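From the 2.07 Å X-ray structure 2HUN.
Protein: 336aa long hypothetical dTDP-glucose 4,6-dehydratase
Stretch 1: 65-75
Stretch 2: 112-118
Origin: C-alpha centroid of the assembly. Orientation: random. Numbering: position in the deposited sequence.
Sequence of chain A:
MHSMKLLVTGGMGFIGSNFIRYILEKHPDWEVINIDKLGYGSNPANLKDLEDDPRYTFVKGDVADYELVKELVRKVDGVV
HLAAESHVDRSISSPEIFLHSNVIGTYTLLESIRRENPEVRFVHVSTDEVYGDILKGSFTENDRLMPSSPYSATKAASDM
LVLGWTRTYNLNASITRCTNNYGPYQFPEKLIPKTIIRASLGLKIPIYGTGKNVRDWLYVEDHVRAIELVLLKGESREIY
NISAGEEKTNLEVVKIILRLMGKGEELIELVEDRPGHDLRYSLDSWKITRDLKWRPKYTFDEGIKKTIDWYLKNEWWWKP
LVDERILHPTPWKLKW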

# COMPACT_ATOMS: atom_id res chain seq x y z
N ASP A 65 -9.23 12.11 12.88
CA ASP A 65 -10.20 13.18 13.16
C ASP A 65 -9.71 14.41 12.41
O ASP A 65 -8.97 15.22 12.96
CB ASP A 65 -10.24 13.47 14.66
CG ASP A 65 -11.31 14.48 15.04
OD1 ASP A 65 -11.79 15.23 14.16
OD2 ASP A 65 -11.67 14.53 16.24
N TYR A 66 -10.13 14.55 11.15
CA TYR A 66 -9.69 15.68 10.34
C TYR A 66 -9.82 17.05 11.00
O TYR A 66 -8.84 17.79 11.06
CB TYR A 66 -10.42 15.70 8.99
CG TYR A 66 -9.80 16.72 8.05
CD1 TYR A 66 -8.53 16.52 7.52
CD2 TYR A 66 -10.45 17.93 7.77
CE1 TYR A 66 -7.90 17.49 6.76
CE2 TYR A 66 -9.83 18.91 7.01
CZ TYR A 66 -8.55 18.69 6.51
OH TYR A 66 -7.92 19.67 5.78
N GLU A 67 -11.01 17.37 11.49
CA GLU A 67 -11.24 18.66 12.13
C GLU A 67 -10.26 18.99 13.25
O GLU A 67 -9.80 20.12 13.38
CB GLU A 67 -12.68 18.74 12.67
CG GLU A 67 -13.73 18.74 11.58
CD GLU A 67 -13.50 19.85 10.57
OE1 GLU A 67 -13.38 21.02 10.99
OE2 GLU A 67 -13.45 19.56 9.35
N LEU A 68 -9.93 17.99 14.06
CA LEU A 68 -8.99 18.20 15.15
C LEU A 68 -7.55 18.26 14.62
O LEU A 68 -6.78 19.16 14.95
CB LEU A 68 -9.10 17.07 16.17
CG LEU A 68 -8.16 17.14 17.38
CD1 LEU A 68 -8.64 18.21 18.36
CD2 LEU A 68 -8.13 15.78 18.06
N VAL A 69 -7.21 17.29 13.78
CA VAL A 69 -5.86 17.20 13.23
C VAL A 69 -5.42 18.39 12.38
O VAL A 69 -4.28 18.85 12.49
CB VAL A 69 -5.69 15.90 12.41
CG1 VAL A 69 -4.32 15.87 11.75
CG2 VAL A 69 -5.85 14.70 13.33
N LYS A 70 -6.31 18.90 11.53
CA LYS A 70 -5.95 20.03 10.67
C LYS A 70 -5.48 21.23 11.48
O LYS A 70 -4.54 21.92 11.10
CB LYS A 70 -7.14 20.43 9.78
CG LYS A 70 -8.26 21.19 10.47
CD LYS A 70 -9.44 21.40 9.53
CE LYS A 70 -10.54 22.25 10.14
NZ LYS A 70 -10.14 23.67 10.29
N GLU A 71 -6.12 21.46 12.62
CA GLU A 71 -5.76 22.59 13.48
C GLU A 71 -4.34 22.45 14.02
O GLU A 71 -3.61 23.43 14.14
CB GLU A 71 -6.75 22.69 14.64
CG GLU A 71 -8.21 22.64 14.20
CD GLU A 71 -8.71 23.96 13.63
OE1 GLU A 71 -7.92 24.68 12.98
OE2 GLU A 71 -9.90 24.27 13.84
N LEU A 72 -3.95 21.22 14.32
CA LEU A 72 -2.61 20.98 14.84
C LEU A 72 -1.56 21.09 13.74
O LEU A 72 -0.50 21.69 13.93
CB LEU A 72 -2.54 19.59 15.50
CG LEU A 72 -3.55 19.32 16.63
CD1 LEU A 72 -3.31 17.92 17.20
CD2 LEU A 72 -3.42 20.39 17.72
N VAL A 73 -1.85 20.50 12.58
CA VAL A 73 -0.92 20.55 11.46
C VAL A 73 -0.65 21.98 11.01
O VAL A 73 0.48 22.33 10.65
CB VAL A 73 -1.45 19.72 10.26
CG1 VAL A 73 -0.71 20.10 8.98
CG2 VAL A 73 -1.25 18.23 10.54
N ARG A 74 -1.69 22.82 11.07
CA ARG A 74 -1.59 24.22 10.68
C ARG A 74 -0.51 24.99 11.44
O ARG A 74 0.11 25.90 10.89
CB ARG A 74 -2.90 24.96 10.94
CG ARG A 74 -4.09 24.55 10.12
CD ARG A 74 -5.29 25.37 10.57
NE ARG A 74 -5.02 26.80 10.42
CZ ARG A 74 -5.49 27.75 11.22
NH1 ARG A 74 -6.27 27.43 12.25
NH2 ARG A 74 -5.19 29.02 11.00
N LYS A 75 -0.30 24.64 12.71
CA LYS A 75 0.65 25.37 13.54
C LYS A 75 2.04 24.78 13.79
O LYS A 75 2.79 25.33 14.59
CB LYS A 75 -0.00 25.68 14.88
CG LYS A 75 -0.19 24.45 15.76
CD LYS A 75 -0.96 24.76 17.05
CE LYS A 75 -2.45 24.77 16.81
NZ LYS A 75 -3.19 24.66 18.10
N SER A 112 -4.71 16.78 5.66
CA SER A 112 -4.57 17.99 6.46
C SER A 112 -3.29 18.72 6.05
O SER A 112 -3.26 19.95 5.99
CB SER A 112 -4.53 17.65 7.95
OG SER A 112 -3.32 17.01 8.31
N ILE A 113 -2.24 17.96 5.76
CA ILE A 113 -0.98 18.56 5.36
C ILE A 113 -1.08 19.28 4.01
O ILE A 113 -0.65 20.44 3.90
CB ILE A 113 0.15 17.51 5.30
CG1 ILE A 113 0.56 17.12 6.72
CG2 ILE A 113 1.34 18.07 4.52
CD1 ILE A 113 1.56 15.98 6.79
N ARG A 114 -1.64 18.63 3.00
CA ARG A 114 -1.74 19.25 1.68
C ARG A 114 -2.82 20.33 1.60
O ARG A 114 -2.74 21.23 0.78
CB ARG A 114 -1.96 18.19 0.58
CG ARG A 114 -3.33 17.52 0.54
CD ARG A 114 -4.30 18.25 -0.39
NE ARG A 114 -5.57 17.53 -0.51
CZ ARG A 114 -6.59 17.91 -1.28
NH1 ARG A 114 -6.50 19.01 -2.02
NH2 ARG A 114 -7.71 17.19 -1.30
N ARG A 115 -3.83 20.23 2.46
CA ARG A 115 -4.90 21.22 2.45
C ARG A 115 -4.55 22.45 3.29
O ARG A 115 -4.90 23.58 2.92
CB ARG A 115 -6.21 20.61 2.97
CG ARG A 115 -6.81 19.56 2.05
CD ARG A 115 -8.04 18.90 2.66
NE ARG A 115 -9.05 19.87 3.07
CZ ARG A 115 -10.28 19.56 3.47
NH1 ARG A 115 -10.66 18.29 3.53
NH2 ARG A 115 -11.12 20.51 3.85
N GLU A 116 -3.84 22.25 4.40
CA GLU A 116 -3.48 23.36 5.29
C GLU A 116 -2.05 23.87 5.26
O GLU A 116 -1.83 25.08 5.33
CB GLU A 116 -3.79 22.97 6.74
CG GLU A 116 -5.26 22.75 7.06
CD GLU A 116 -6.05 24.04 7.13
OE1 GLU A 116 -5.44 25.12 7.09
OE2 GLU A 116 -7.29 23.96 7.24
N ASN A 117 -1.07 22.98 5.16
CA ASN A 117 0.32 23.41 5.20
C ASN A 117 1.26 22.47 4.45
O ASN A 117 2.03 21.72 5.05
CB ASN A 117 0.75 23.49 6.67
CG ASN A 117 2.11 24.11 6.85
OD1 ASN A 117 2.56 24.89 6.01
ND2 ASN A 117 2.78 23.78 7.95
N PRO A 118 1.22 22.51 3.11
CA PRO A 118 2.07 21.65 2.27
C PRO A 118 3.58 21.79 2.46
O PRO A 118 4.33 20.95 1.97
CB PRO A 118 1.61 22.00 0.85
CG PRO A 118 1.18 23.43 0.98
CD PRO A 118 0.41 23.42 2.28

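A helix begins at Tyr66, runs through Val73, and crosses the last turn of a second helix, 112-116, at 60° between their N-to-C directions, with the axes 9.2 Å apart at closest approach. Asp65 occupies the N-cap of the first helix: its OD1 accepts a weak hydrogen bond from Leu68 N at 3.3 Å, capping the first turn. In the second stretch, Glu116 N still bonds to Ser112 O at 2.9 Å, and Asn117 is the first residue to leave helical geometry. The backbones come nearest at Lys70 and Ser112, whose CA atoms lie 4.9 Å apart.

At this close approach the residue is small: Ser112 fits between the helices with its CB 3.9 Å from Lys70 CA, so the packing reaches the backbone itself. Its CB points toward the first helix, and its side chain sits as a knob in a hole formed by Tyr66, Val69, Lys70 and Val73. The hydroxyl rests among methyl groups, with Ser112 OG 3.3 Å from Val73 CG2 and 3.8 Å from Val69 CG1; it can be buried here without leaving its hydrogen-bonding capacity unmet, because OG is hydrogen-bonded elsewhere in the structure.

Val73 extends the apolar part of the contact. Its CG1 meets Ile113 CG1 at 3.9 Å, although the Ile113 CA-to-CB bond points away from the first helix. The compact, branched valine thus fills space beside both Ser112 and Ile113. Asn117, just past the helix end, covers this side, its CB 4.4 Å from Val73 CG1.

Tyr66, with chi1 in the t well, points toward the second helix and contributes the largest covered area, 95 Å². The edge of its ring meets the backbone of Ser112, Tyr66 CE1 to Ser112 CA at 3.4 Å, while its length carries the hydroxyl out to Arg115. There Tyr66 OH lies over one face of the guanidinium, 2.9 Å from Arg115 NE, but the angle is too poor for a hydrogen bond.

Longer, charged side chains border the packed center. Glu116 reaches back to the first helix, where its OE1 forms a long salt bridge with Arg74 NE at 3.8 Å. The aliphatic parts pack as well: Lys70 CB is 4.0 Å from Glu116 CG. Arg74 is also tied within its own stretch, NH1 to Glu71 OE1 at 3.3 Å. No hydrogen bond links the two stretches; the contact rests mainly on close packing, with 500 Å² buried in all, supplemented by this long salt bridge.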